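Side-chain contacts in tartrate dehydrogenase/decarboxylase (PDB 3FLK), which oxidises tartrate with NAD(+), converts meso-tartrate to D-glycerate and oxidatively decarboxylates D-malate to pyruvate, using a magnesium or manganese ion: residues H35-E40 and L307-L312; L95-E100 and P277-P282; T188-S193 and N245-I250; A296-M301 and Q350-A355. The protein carries 1 engineered substitution. All blocks are in the same frame, centred on the assembly; numbering follows the deposited sequence.

Contact 1: H35-E40 and L307-L312; sequences HGLALE and LMLEFL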
# COMPACT_ATOMS: atom_id res chain seq x y z
N HIS A 35 18.27 2.49 -36.32
CA HIS A 35 18.18 1.05 -36.54
C HIS A 35 17.32 0.66 -37.74
O HIS A 35 17.08 -0.53 -37.98
CB HIS A 35 17.71 0.34 -35.26
CG HIS A 35 18.66 0.47 -34.12
ND1 HIS A 35 19.74 -0.37 -33.95
CD2 HIS A 35 18.72 1.37 -33.10
CE1 HIS A 35 20.41 -0.02 -32.87
NE2 HIS A 35 19.81 1.04 -32.34
N GLY A 36 16.88 1.66 -38.50
CA GLY A 36 16.11 1.43 -39.72
C GLY A 36 14.72 0.87 -39.50
O GLY A 36 14.22 0.10 -40.33
N LEU A 37 14.10 1.25 -38.39
CA LEU A 37 12.74 0.81 -38.08
C LEU A 37 11.73 1.65 -38.86
O LEU A 37 11.95 2.84 -39.09
CB LEU A 37 12.44 0.93 -36.58
CG LEU A 37 13.48 0.54 -35.53
CD1 LEU A 37 12.99 0.90 -34.14
CD2 LEU A 37 13.85 -0.94 -35.61
N ALA A 38 10.64 1.01 -39.27
CA ALA A 38 9.55 1.73 -39.92
C ALA A 38 8.40 1.91 -38.93
O ALA A 38 7.68 0.96 -38.61
CB ALA A 38 9.09 1.00 -41.17
N LEU A 39 8.26 3.14 -38.44
CA LEU A 39 7.21 3.49 -37.49
C LEU A 39 6.37 4.64 -38.02
O LEU A 39 6.90 5.60 -38.59
CB LEU A 39 7.80 3.86 -36.13
CG LEU A 39 8.71 2.87 -35.38
CD1 LEU A 39 9.26 3.53 -34.13
CD2 LEU A 39 7.99 1.57 -35.03
N GLU A 40 5.06 4.55 -37.84
CA GLU A 40 4.14 5.61 -38.25
C GLU A 40 3.24 5.99 -37.08
O GLU A 40 2.53 5.15 -36.53
CB GLU A 40 3.31 5.17 -39.46
CG GLU A 40 2.53 6.31 -40.12
CD GLU A 40 1.84 5.89 -41.42
OE1 GLU A 40 1.57 4.69 -41.60
OE2 GLU A 40 1.57 6.79 -42.25
N LEU A 307 9.94 -0.31 -24.24
CA LEU A 307 9.18 -1.54 -23.99
C LEU A 307 8.27 -1.88 -25.16
O LEU A 307 8.11 -3.05 -25.51
CB LEU A 307 8.36 -1.43 -22.70
CG LEU A 307 9.11 -1.27 -21.37
CD1 LEU A 307 8.12 -1.16 -20.22
CD2 LEU A 307 10.09 -2.41 -21.12
N MSE A 308 7.68 -0.85 -25.76
CA MSE A 308 6.80 -0.99 -26.92
C MSE A 308 7.54 -1.59 -28.12
O MSE A 308 7.01 -2.48 -28.79
CB MSE A 308 6.18 0.36 -27.29
CG MSE A 308 5.21 0.32 -28.46
SE MSE A 308 4.18 1.95 -28.60
CE MSE A 308 3.15 1.50 -30.17
N LEU A 309 8.75 -1.11 -28.38
CA LEU A 309 9.56 -1.60 -29.49
C LEU A 309 10.01 -3.04 -29.24
O LEU A 309 10.01 -3.86 -30.16
CB LEU A 309 10.78 -0.70 -29.73
CG LEU A 309 10.53 0.74 -30.18
CD1 LEU A 309 11.86 1.43 -30.50
CD2 LEU A 309 9.58 0.82 -31.38
N GLU A 310 10.38 -3.33 -28.00
CA GLU A 310 10.76 -4.68 -27.59
C GLU A 310 9.61 -5.67 -27.84
O GLU A 310 9.83 -6.76 -28.37
CB GLU A 310 11.18 -4.70 -26.12
CG GLU A 310 11.87 -5.98 -25.66
CD GLU A 310 12.31 -5.92 -24.21
OE1 GLU A 310 11.51 -5.51 -23.34
OE2 GLU A 310 13.47 -6.30 -23.93
N PHE A 311 8.39 -5.26 -27.49
CA PHE A 311 7.20 -6.10 -27.66
C PHE A 311 6.77 -6.26 -29.12
O PHE A 311 6.38 -7.35 -29.54
CB PHE A 311 6.03 -5.57 -26.82
CG PHE A 311 4.83 -6.48 -26.80
CD1 PHE A 311 4.86 -7.67 -26.07
CD2 PHE A 311 3.68 -6.16 -27.52
CE1 PHE A 311 3.75 -8.52 -26.06
CE2 PHE A 311 2.57 -7.00 -27.51
CZ PHE A 311 2.61 -8.19 -26.78
N LEU A 312 6.83 -5.17 -29.89
CA LEU A 312 6.47 -5.20 -31.31
C LEU A 312 7.49 -5.95 -32.16
O LEU A 312 7.13 -6.55 -33.18
CB LEU A 312 6.29 -3.77 -31.85
CG LEU A 312 5.03 -2.98 -31.49
CD1 LEU A 312 5.13 -1.58 -32.05
CD2 LEU A 312 3.76 -3.67 -31.97

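Contact 2: L95-E100 and P277-P282; sequences LKFRRE and PSLFEP. With OXL (oxalate ion), chain G.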
# COMPACT_ATOMS: atom_id res chain seq x y z
N LEU A 95 -9.36 2.49 -18.66
CA LEU A 95 -9.89 1.21 -18.19
C LEU A 95 -10.67 0.46 -19.27
O LEU A 95 -10.68 -0.77 -19.28
CB LEU A 95 -10.72 1.40 -16.91
CG LEU A 95 -10.03 1.12 -15.57
CD1 LEU A 95 -8.55 1.51 -15.52
CD2 LEU A 95 -10.77 1.75 -14.41
N LYS A 96 -11.28 1.20 -20.19
CA LYS A 96 -11.90 0.59 -21.38
C LYS A 96 -10.85 -0.03 -22.32
O LYS A 96 -11.07 -1.12 -22.85
CB LYS A 96 -12.77 1.60 -22.13
CG LYS A 96 -14.13 1.85 -21.48
CD LYS A 96 -15.03 2.71 -22.35
CE LYS A 96 -16.41 2.87 -21.72
NZ LYS A 96 -17.28 3.81 -22.48
N PHE A 97 -9.73 0.67 -22.52
CA PHE A 97 -8.60 0.12 -23.28
C PHE A 97 -8.13 -1.19 -22.66
O PHE A 97 -8.00 -2.20 -23.35
CB PHE A 97 -7.41 1.09 -23.32
CG PHE A 97 -7.65 2.37 -24.08
CD1 PHE A 97 -8.57 2.43 -25.12
CD2 PHE A 97 -6.91 3.51 -23.78
CE1 PHE A 97 -8.77 3.62 -25.82
CE2 PHE A 97 -7.10 4.70 -24.48
CZ PHE A 97 -8.03 4.75 -25.51
N ARG A 98 -7.86 -1.16 -21.36
CA ARG A 98 -7.31 -2.32 -20.65
C ARG A 98 -8.23 -3.53 -20.69
O ARG A 98 -7.77 -4.66 -20.90
CB ARG A 98 -6.99 -1.95 -19.19
CG ARG A 98 -5.80 -1.03 -19.02
CD ARG A 98 -5.63 -0.62 -17.57
NE ARG A 98 -4.39 0.12 -17.34
CZ ARG A 98 -4.11 0.78 -16.21
NH1 ARG A 98 -4.98 0.80 -15.21
NH2 ARG A 98 -2.95 1.42 -16.10
N ARG A 99 -9.52 -3.30 -20.53
CA ARG A 99 -10.49 -4.40 -20.40
C ARG A 99 -11.02 -4.91 -21.73
O ARG A 99 -11.07 -6.12 -21.96
CB ARG A 99 -11.61 -4.02 -19.43
CG ARG A 99 -11.06 -3.78 -18.03
CD ARG A 99 -12.11 -3.44 -16.99
NE ARG A 99 -11.46 -3.36 -15.68
CZ ARG A 99 -12.06 -3.55 -14.51
NH1 ARG A 99 -13.35 -3.82 -14.44
NH2 ARG A 99 -11.34 -3.46 -13.39
N GLU A 100 -11.37 -3.99 -22.63
CA GLU A 100 -11.91 -4.38 -23.93
C GLU A 100 -10.86 -4.91 -24.91
O GLU A 100 -11.19 -5.68 -25.81
CB GLU A 100 -12.76 -3.27 -24.54
CG GLU A 100 -14.12 -3.14 -23.87
CD GLU A 100 -14.96 -2.00 -24.40
OE1 GLU A 100 -15.09 -1.87 -25.64
OE2 GLU A 100 -15.52 -1.25 -23.57
N PRO A 277 -4.37 -4.65 -29.90
CA PRO A 277 -3.17 -3.85 -29.63
C PRO A 277 -2.89 -3.71 -28.13
O PRO A 277 -3.83 -3.56 -27.33
CB PRO A 277 -3.50 -2.49 -30.24
CG PRO A 277 -4.98 -2.46 -30.36
CD PRO A 277 -5.40 -3.87 -30.60
N SER A 278 -1.62 -3.79 -27.76
CA SER A 278 -1.20 -3.53 -26.39
C SER A 278 -1.01 -2.03 -26.18
O SER A 278 -0.92 -1.27 -27.15
CB SER A 278 0.08 -4.30 -26.07
OG SER A 278 -0.16 -5.70 -26.07
N LEU A 279 -0.96 -1.61 -24.92
CA LEU A 279 -0.87 -0.20 -24.58
C LEU A 279 0.35 0.08 -23.71
O LEU A 279 0.62 -0.63 -22.74
CB LEU A 279 -2.15 0.27 -23.88
CG LEU A 279 -2.29 1.76 -23.54
CD1 LEU A 279 -3.73 2.20 -23.66
CD2 LEU A 279 -1.75 2.06 -22.14
N PHE A 280 1.08 1.14 -24.06
CA PHE A 280 2.31 1.48 -23.36
C PHE A 280 2.23 2.92 -22.85
O PHE A 280 1.91 3.85 -23.59
CB PHE A 280 3.52 1.25 -24.27
CG PHE A 280 3.65 -0.18 -24.74
CD1 PHE A 280 4.46 -1.08 -24.06
CD2 PHE A 280 2.93 -0.63 -25.85
CE1 PHE A 280 4.56 -2.41 -24.48
CE2 PHE A 280 3.02 -1.95 -26.28
CZ PHE A 280 3.84 -2.84 -25.59
N GLU A 281 2.49 3.07 -21.55
CA GLU A 281 2.26 4.31 -20.83
C GLU A 281 3.16 4.39 -19.60
O GLU A 281 3.64 3.37 -19.11
CB GLU A 281 0.79 4.40 -20.38
CG GLU A 281 0.39 3.33 -19.36
CD GLU A 281 -0.95 3.57 -18.69
OE1 GLU A 281 -1.41 4.73 -18.60
OE2 GLU A 281 -1.55 2.57 -18.23
N PRO A 282 3.42 5.62 -19.11
CA PRO A 282 4.05 5.72 -17.80
C PRO A 282 3.14 5.23 -16.67
O PRO A 282 1.91 5.19 -16.83
CB PRO A 282 4.32 7.22 -17.65
CG PRO A 282 3.42 7.89 -18.61
CD PRO A 282 3.19 6.93 -19.73
C1 OXL G . -3.57 3.91 -11.50
C2 OXL G . -2.67 3.03 -12.26
O1 OXL G . -3.11 4.57 -10.54
O2 OXL G . -3.11 2.35 -13.21
O3 OXL G . -4.78 3.96 -11.83
O4 OXL G . -1.46 2.99 -11.92

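Contact 3: T188-S193 and N245-I250; sequences TSATKS and NLFGDI. With MG (magnesium ion), chain E; OXL (oxalate ion), chain G; OXL (oxalate ion), chain O.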
# COMPACT_ATOMS: atom_id res chain seq x y z
N THR A 188 7.24 -13.46 -5.75
CA THR A 188 6.54 -13.04 -4.54
C THR A 188 5.10 -12.71 -4.90
O THR A 188 4.84 -11.94 -5.82
CB THR A 188 7.21 -11.82 -3.87
OG1 THR A 188 8.57 -12.14 -3.54
CG2 THR A 188 6.48 -11.41 -2.59
N SER A 189 4.16 -13.33 -4.18
CA SER A 189 2.74 -13.08 -4.39
C SER A 189 2.23 -12.12 -3.32
O SER A 189 2.37 -12.38 -2.13
CB SER A 189 1.96 -14.40 -4.34
OG SER A 189 0.60 -14.19 -4.68
N ALA A 190 1.64 -11.01 -3.76
CA ALA A 190 1.00 -10.07 -2.84
C ALA A 190 -0.36 -10.62 -2.43
O ALA A 190 -1.17 -10.99 -3.28
CB ALA A 190 0.86 -8.69 -3.47
N THR A 191 -0.61 -10.67 -1.12
CA THR A 191 -1.88 -11.18 -0.61
C THR A 191 -2.41 -10.38 0.59
O THR A 191 -1.75 -9.46 1.07
CB THR A 191 -1.77 -12.71 -0.27
OG1 THR A 191 -3.08 -13.24 -0.02
CG2 THR A 191 -0.87 -12.97 0.93
N LYS A 192 -3.62 -10.71 1.03
CA LYS A 192 -4.16 -10.23 2.30
C LYS A 192 -5.23 -11.21 2.77
O LYS A 192 -6.39 -10.85 2.98
CB LYS A 192 -4.72 -8.80 2.19
CG LYS A 192 -4.68 -8.01 3.51
CD LYS A 192 -3.31 -8.16 4.20
CE LYS A 192 -3.11 -7.18 5.34
NZ LYS A 192 -3.81 -7.58 6.59
N SER A 193 -4.81 -12.46 2.92
CA SER A 193 -5.70 -13.59 3.18
C SER A 193 -6.15 -13.71 4.63
O SER A 193 -6.77 -14.70 5.01
CB SER A 193 -5.08 -14.89 2.68
OG SER A 193 -3.69 -14.95 2.97
N ASN A 245 -5.11 -6.19 -9.12
CA ASN A 245 -5.25 -4.85 -9.71
C ASN A 245 -4.86 -3.72 -8.76
O ASN A 245 -4.03 -2.87 -9.09
CB ASN A 245 -6.68 -4.65 -10.22
CG ASN A 245 -6.74 -3.87 -11.52
OD1 ASN A 245 -5.90 -3.00 -11.80
ND2 ASN A 245 -7.74 -4.17 -12.34
N LEU A 246 -5.45 -3.73 -7.57
CA LEU A 246 -5.18 -2.72 -6.55
C LEU A 246 -3.78 -2.83 -5.93
O LEU A 246 -3.06 -1.83 -5.81
CB LEU A 246 -6.24 -2.76 -5.44
CG LEU A 246 -6.01 -1.88 -4.20
CD1 LEU A 246 -6.01 -0.40 -4.55
CD2 LEU A 246 -7.06 -2.19 -3.14
N PHE A 247 -3.41 -4.04 -5.51
CA PHE A 247 -2.12 -4.24 -4.84
C PHE A 247 -0.95 -3.93 -5.77
O PHE A 247 0.03 -3.32 -5.35
CB PHE A 247 -2.01 -5.64 -4.23
CG PHE A 247 -2.96 -5.90 -3.07
CD1 PHE A 247 -3.63 -4.84 -2.44
CD2 PHE A 247 -3.15 -7.19 -2.59
CE1 PHE A 247 -4.49 -5.08 -1.37
CE2 PHE A 247 -4.01 -7.44 -1.52
CZ PHE A 247 -4.69 -6.39 -0.91
N GLY A 248 -1.08 -4.33 -7.04
CA GLY A 248 -0.09 -4.01 -8.07
C GLY A 248 0.03 -2.52 -8.34
O GLY A 248 1.13 -2.01 -8.56
N ASP A 249 -1.11 -1.83 -8.34
CA ASP A 249 -1.15 -0.37 -8.46
C ASP A 249 -0.32 0.29 -7.36
O ASP A 249 0.55 1.12 -7.64
CB ASP A 249 -2.60 0.11 -8.43
CG ASP A 249 -2.77 1.56 -8.88
OD1 ASP A 249 -1.77 2.29 -9.03
OD2 ASP A 249 -3.93 1.97 -9.07
N ILE A 250 -0.58 -0.09 -6.11
CA ILE A 250 0.14 0.46 -4.95
C ILE A 250 1.65 0.20 -5.01
O ILE A 250 2.46 1.13 -4.85
CB ILE A 250 -0.45 -0.06 -3.62
CG1 ILE A 250 -1.88 0.44 -3.42
CG2 ILE A 250 0.43 0.36 -2.43
CD1 ILE A 250 -2.72 -0.41 -2.47
MG MG E . -0.92 4.09 -9.87
C1 OXL G . -3.57 3.91 -11.50
C2 OXL G . -2.67 3.03 -12.26
O1 OXL G . -3.11 4.57 -10.54
O2 OXL G . -3.11 2.35 -13.21
O3 OXL G . -4.78 3.96 -11.83
O4 OXL G . -1.46 2.99 -11.92
C1 OXL O . -3.84 -5.39 11.00
C2 OXL O . -3.75 -6.56 10.12
O1 OXL O . -2.84 -4.64 11.11
O2 OXL O . -4.69 -7.39 10.08
O3 OXL O . -4.90 -5.16 11.62
O4 OXL O . -2.72 -6.69 9.41
O HOH W 1 0.73 2.99 -9.54
O HOH W 2 -0.04 5.63 -10.97

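Contact 4: A296-M301 and Q350-A355; sequences ANPIAM and QQVGAA. With NAI (1,4-dihydronicotinamide adenine dinucleotide), chain F.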
# COMPACT_ATOMS: atom_id res chain seq x y z
N ALA A 296 8.13 18.14 -15.83
CA ALA A 296 7.77 16.73 -15.79
C ALA A 296 8.89 15.85 -16.35
O ALA A 296 9.45 16.15 -17.41
CB ALA A 296 6.47 16.49 -16.56
N ASN A 297 9.23 14.80 -15.62
CA ASN A 297 10.22 13.81 -16.05
C ASN A 297 9.66 13.00 -17.22
O ASN A 297 8.61 12.35 -17.07
CB ASN A 297 10.56 12.89 -14.87
CG ASN A 297 11.84 12.09 -15.08
OD1 ASN A 297 12.27 11.87 -16.21
ND2 ASN A 297 12.46 11.66 -13.99
N PRO A 298 10.33 13.05 -18.39
CA PRO A 298 9.86 12.29 -19.55
C PRO A 298 10.41 10.86 -19.64
O PRO A 298 10.06 10.14 -20.57
CB PRO A 298 10.39 13.11 -20.72
CG PRO A 298 11.68 13.69 -20.20
CD PRO A 298 11.53 13.85 -18.70
N ILE A 299 11.27 10.46 -18.70
CA ILE A 299 11.92 9.15 -18.79
C ILE A 299 10.92 7.98 -18.76
O ILE A 299 11.08 7.01 -19.51
CB ILE A 299 13.06 8.96 -17.74
CG1 ILE A 299 14.22 9.92 -18.04
CG2 ILE A 299 13.56 7.51 -17.72
CD1 ILE A 299 15.32 9.96 -16.98
N ALA A 300 9.90 8.09 -17.91
CA ALA A 300 8.85 7.06 -17.83
C ALA A 300 8.18 6.84 -19.19
O ALA A 300 8.01 5.70 -19.62
CB ALA A 300 7.81 7.44 -16.78
N MSE A 301 7.83 7.94 -19.85
CA MSE A 301 7.25 7.91 -21.19
C MSE A 301 8.21 7.26 -22.20
O MSE A 301 7.80 6.42 -23.00
CB MSE A 301 6.89 9.33 -21.64
CG MSE A 301 6.08 9.41 -22.93
SE MSE A 301 4.19 8.99 -22.64
CE MSE A 301 4.17 7.15 -23.26
N GLN A 350 11.75 19.11 -22.02
CA GLN A 350 12.21 19.11 -23.40
C GLN A 350 13.72 18.93 -23.50
O GLN A 350 14.21 18.27 -24.42
CB GLN A 350 11.78 20.40 -24.12
CG GLN A 350 10.27 20.55 -24.33
CD GLN A 350 9.50 20.87 -23.06
OE1 GLN A 350 10.06 21.42 -22.10
NE2 GLN A 350 8.22 20.52 -23.04
N GLN A 351 14.46 19.50 -22.54
CA GLN A 351 15.92 19.36 -22.50
C GLN A 351 16.36 17.93 -22.20
O GLN A 351 17.36 17.46 -22.75
CB GLN A 351 16.53 20.34 -21.49
CG GLN A 351 16.55 21.79 -21.96
CD GLN A 351 17.04 22.76 -20.88
OE1 GLN A 351 16.79 22.56 -19.70
NE2 GLN A 351 17.73 23.81 -21.31
N VAL A 352 15.62 17.23 -21.34
CA VAL A 352 15.92 15.83 -21.04
C VAL A 352 15.63 14.95 -22.27
O VAL A 352 16.44 14.09 -22.63
CB VAL A 352 15.15 15.31 -19.79
CG1 VAL A 352 15.43 13.83 -19.55
CG2 VAL A 352 15.55 16.12 -18.56
N GLY A 353 14.49 15.19 -22.91
CA GLY A 353 14.15 14.52 -24.17
C GLY A 353 15.24 14.68 -25.21
O GLY A 353 15.66 13.70 -25.83
N ALA A 354 15.70 15.92 -25.38
CA ALA A 354 16.79 16.24 -26.31
C ALA A 354 18.10 15.55 -25.95
O ALA A 354 18.81 15.07 -26.83
CB ALA A 354 16.98 17.75 -26.38
N ALA A 355 18.43 15.52 -24.66
CA ALA A 355 19.66 14.89 -24.17
C ALA A 355 19.69 13.38 -24.41
O ALA A 355 20.72 12.83 -24.78
CB ALA A 355 19.87 15.21 -22.69
PA NAI F . 0.15 11.62 -10.46
O1A NAI F . 1.01 10.47 -10.84
O2A NAI F . -0.36 12.35 -11.64
O5B NAI F . 1.00 12.63 -9.55
C5B NAI F . 1.46 12.28 -8.26
C4B NAI F . 2.65 13.16 -7.88
O4B NAI F . 3.79 12.76 -8.61
C3B NAI F . 2.41 14.63 -8.19
O3B NAI F . 2.93 15.40 -7.14
C2B NAI F . 3.18 14.86 -9.47
O2B NAI F . 3.69 16.17 -9.56
C1B NAI F . 4.28 13.82 -9.42
N9A NAI F . 4.62 13.33 -10.77
C8A NAI F . 3.89 12.47 -11.54
N7A NAI F . 4.55 12.28 -12.70
C5A NAI F . 5.69 12.99 -12.68
C6A NAI F . 6.72 13.16 -13.60
N6A NAI F . 6.69 12.51 -14.77
N1A NAI F . 7.79 13.98 -13.29
C2A NAI F . 7.83 14.64 -12.08
N3A NAI F . 6.80 14.47 -11.17
C4A NAI F . 5.75 13.66 -11.47
O3 NAI F . -1.03 11.03 -9.54
PN NAI F . -2.19 11.84 -8.75
O1N NAI F . -1.73 13.20 -8.39
O2N NAI F . -2.63 10.94 -7.65
O5D NAI F . -3.37 11.93 -9.82
C5D NAI F . -3.47 12.99 -10.75
C4D NAI F . -4.46 12.63 -11.86
O4D NAI F . -3.90 11.61 -12.68
C3D NAI F . -5.78 12.08 -11.35
O3D NAI F . -6.80 12.60 -12.17
C2D NAI F . -5.68 10.58 -11.54
O2D NAI F . -6.93 9.97 -11.75
C1D NAI F . -4.79 10.50 -12.77
N1N NAI F . -4.00 9.26 -12.92
C2N NAI F . -4.05 8.64 -14.14
C3N NAI F . -3.32 7.48 -14.37
C7N NAI F . -3.17 6.98 -15.78
O7N NAI F . -3.69 7.74 -16.84
N7N NAI F . -2.55 5.82 -15.99
C4N NAI F . -2.54 6.95 -13.34
C5N NAI F . -2.49 7.59 -12.10
C6N NAI F . -3.24 8.76 -11.90

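Contact 1: H35-E40 and L307-L312
L309, on helix 299-313, reaches across to L37 and L39 at the edge of the large mixed sheet of the isocitrate/isopropylmalate dehydrogenase fold. The backbones keep well apart, with L309 CA and L37 CA, the nearest such pair, 9.5 Å from each other, and the gap is spanned by leucine side chains alone. From L309 CB, which heads toward the 35-40 segment, the chain runs to CG anti to the carbonyl carbon (chi1 -64°), and this torsion carries both methyls forward to the opposite leucines. Neither CB nor CG makes a near approach; the contact starts at the branch. One arm, L309 CD1, meets L37 CD1 at 3.8 Å. The other, L309 CD2, comes to 3.9 Å from L39 CD1 and rests against both methyls of that residue's fork. In each pair the side chains cross obliquely, and the touching is methyl on methyl.

L37 and L39 lie where the chain leaves helix 17-35 and enters strand 39-43. G36 is the first residue to abandon helical geometry, with a positive phi of 69°, and after this turn L37 points toward helix 299-313. Strand 6-13, helix 17-35 and strand 39-43 form a beta-alpha-beta crossover, since the two strands are parallel neighbours in the sheet. A32 of helix 17-35 touches both L37 and L39, and L28 touches L309; Y319 and A322 of helix 317-336 cover L37. On the L39 fork, the second methyl, L39 CD2, lies 4.1 Å from L309 CD2.

Contact 2: L95-E100 and P277-P282
F97 lies across L279, and a single methyl makes the contact: L279 CD1 is 3.4 Å from F97 CD2 and 3.9 Å from F97 CB. The methyl approaches the ring obliquely, and the two side chains cross at about a right angle. L279 CG stands opposite the backbone N (chi1 -176°), which directs the branch to the helix; W63 meets the F97 ring from another helix.

One residue further along helix 94-100, R98 stretches out from CG to NE and carries its guanidinium to E281, the next strand residue that points toward the helix. R98 NH2 gives E281 OE2 a salt-bridging hydrogen bond of 2.8 Å. The carboxylate is met on its syn side, but the two planes stand 65° apart and the N-H...O angle is 141°, so the bond is bent and not a flat paired one. Strand 278-282 lies between strands 72-77 and 266-270 in the mixed sheet of the isocitrate/isopropylmalate dehydrogenase fold, and here it brings E281 to the edge of the active site. In the guanidinium plane, oxalate O2 is gripped twice, by R98 NH1 at 3.1 Å and by R98 NH2 at 3.0 Å. N269 OD1 accepts from R98 NE, which helps to fix the rotation of the group. A leucine in place of R98 would probably leave E281 OE2 without its charged mate and strip oxalate O2 of two donors. R108 and R134 also hold this anion, as does K192 of the second subunit, while E281 OE1 accepts a hydrogen bond from N7N of the NADH carboxamide.

Contact 3: T188-S193 and N245-I250
F247 carries the direct contact, its ring reaching the end of strand 186-191. The nearest approach is F247 CZ to K192 CB, 3.9 Å, with F247 CE2 4.0 Å from T191 C; both partners come at the ring obliquely. A190 O lies at the ring edge, near its plane, while A190 CB faces F247 CB at 4.3 Å. With CG anti to the carbonyl carbon (chi1 -67°), F247 reaches forward along the strand end, from A190 to K192.

Beyond this first shell come the polar ends, which point to two different active sites of the dimer. K192 starts toward F247, then bends at chi2 and chi4, so that NZ turns off to an oxalate bound with the second subunit; it donates to O4 of that ion at 3.2 Å, forms a salt bridge with D249 of the second subunit and bonds to N194. D249 of this chain, two residues after F247, faces its own site: D249 OD1 binds the magnesium ion at 2.2 Å. Oxalate O1 and O4 chelate the same ion, which two waters and D225 of the second subunit bring to six ligands. One of these waters also donates to D249 O, at 2.7 Å, which ties the helix backbone to the metal shell. D249 OD2 is held by Y141 OH of the same chain and, in a salt bridge, by K192 of the second subunit.

Helix 245-258 follows strand 240-243, and strand 186-191 lies between strands 240-243 and 218-223 in the sheet. M200 of helix 199-211, I224 of helix 224-233 and L246 of the second subunit pack round F247.

Contact 4: A296-M301 and Q350-A355
Apolar packing joins the two segments. P298 offers its ring to V352: P298 CG lies 3.8 Å from V352 CG1 and P298 CD 4.0 Å from the same methyl. The side chains cross at a slant, and the placement of V352 CG1 opposite its backbone N (chi1 177°) brings this methyl to the proline. The ring also reaches the backbone one residue on, with P298 CG 4.2 Å from G353 N, where glycine adds no side chain and the CA atoms of P298 and G353 come within 6.7 Å. I299 makes a looser touch, its CG1 4.4 Å from V352 CG1. An aspartate in place of P298 would remove the ring carbons CG and CD as apolar surface and would probably leave V352 CG1 without its closest apolar partner across the contact.

Hydrogen bonding orders the 296-301 segment itself. N297 OD1 accepts from I299 N at 3.0 Å, with an N-H...O angle of 163°, closing an Asx turn that caps the start of helix 299-313. The donor stands above the carbonyl plane, 37° out of it. N297 ND2 is bound to D342, so both ends of the amide are fixed.

The backbone of the same residue hydrogen-bonds the base. N297 N donates to adenine N1A of NADH at 2.9 Å, and adenine N6A donates to N297 O at 3.0 Å, a base-pair-like reading of one edge. This is the adenine end of the coenzyme pocket in the isocitrate/isopropylmalate dehydrogenase fold, whose NAD site is not a Rossmann fold.

From the N terminus, 35-40 comes first and waits for 307-312, so contact 1 closes a long loop that holds contacts 2 and 3 entirely. Within it, 95-100 opens contact 2 and 188-193 opens contact 3; 245-250 closes the inner one, then 277-282 the outer. Contact 4 opens at 296-301, before contact 1 has closed, and ends at 350-355, so these two cross, sharing helix 299-313. That helix also packs on strand 278-282, M308 CG lying 3.6 Å from F280 CD2, which links contacts 1 and 2. Contacts 2 and 3 meet at one oxalate, while contacts 1 and 3 have centres about 32 Å apart, on opposite sides of the chain's centre.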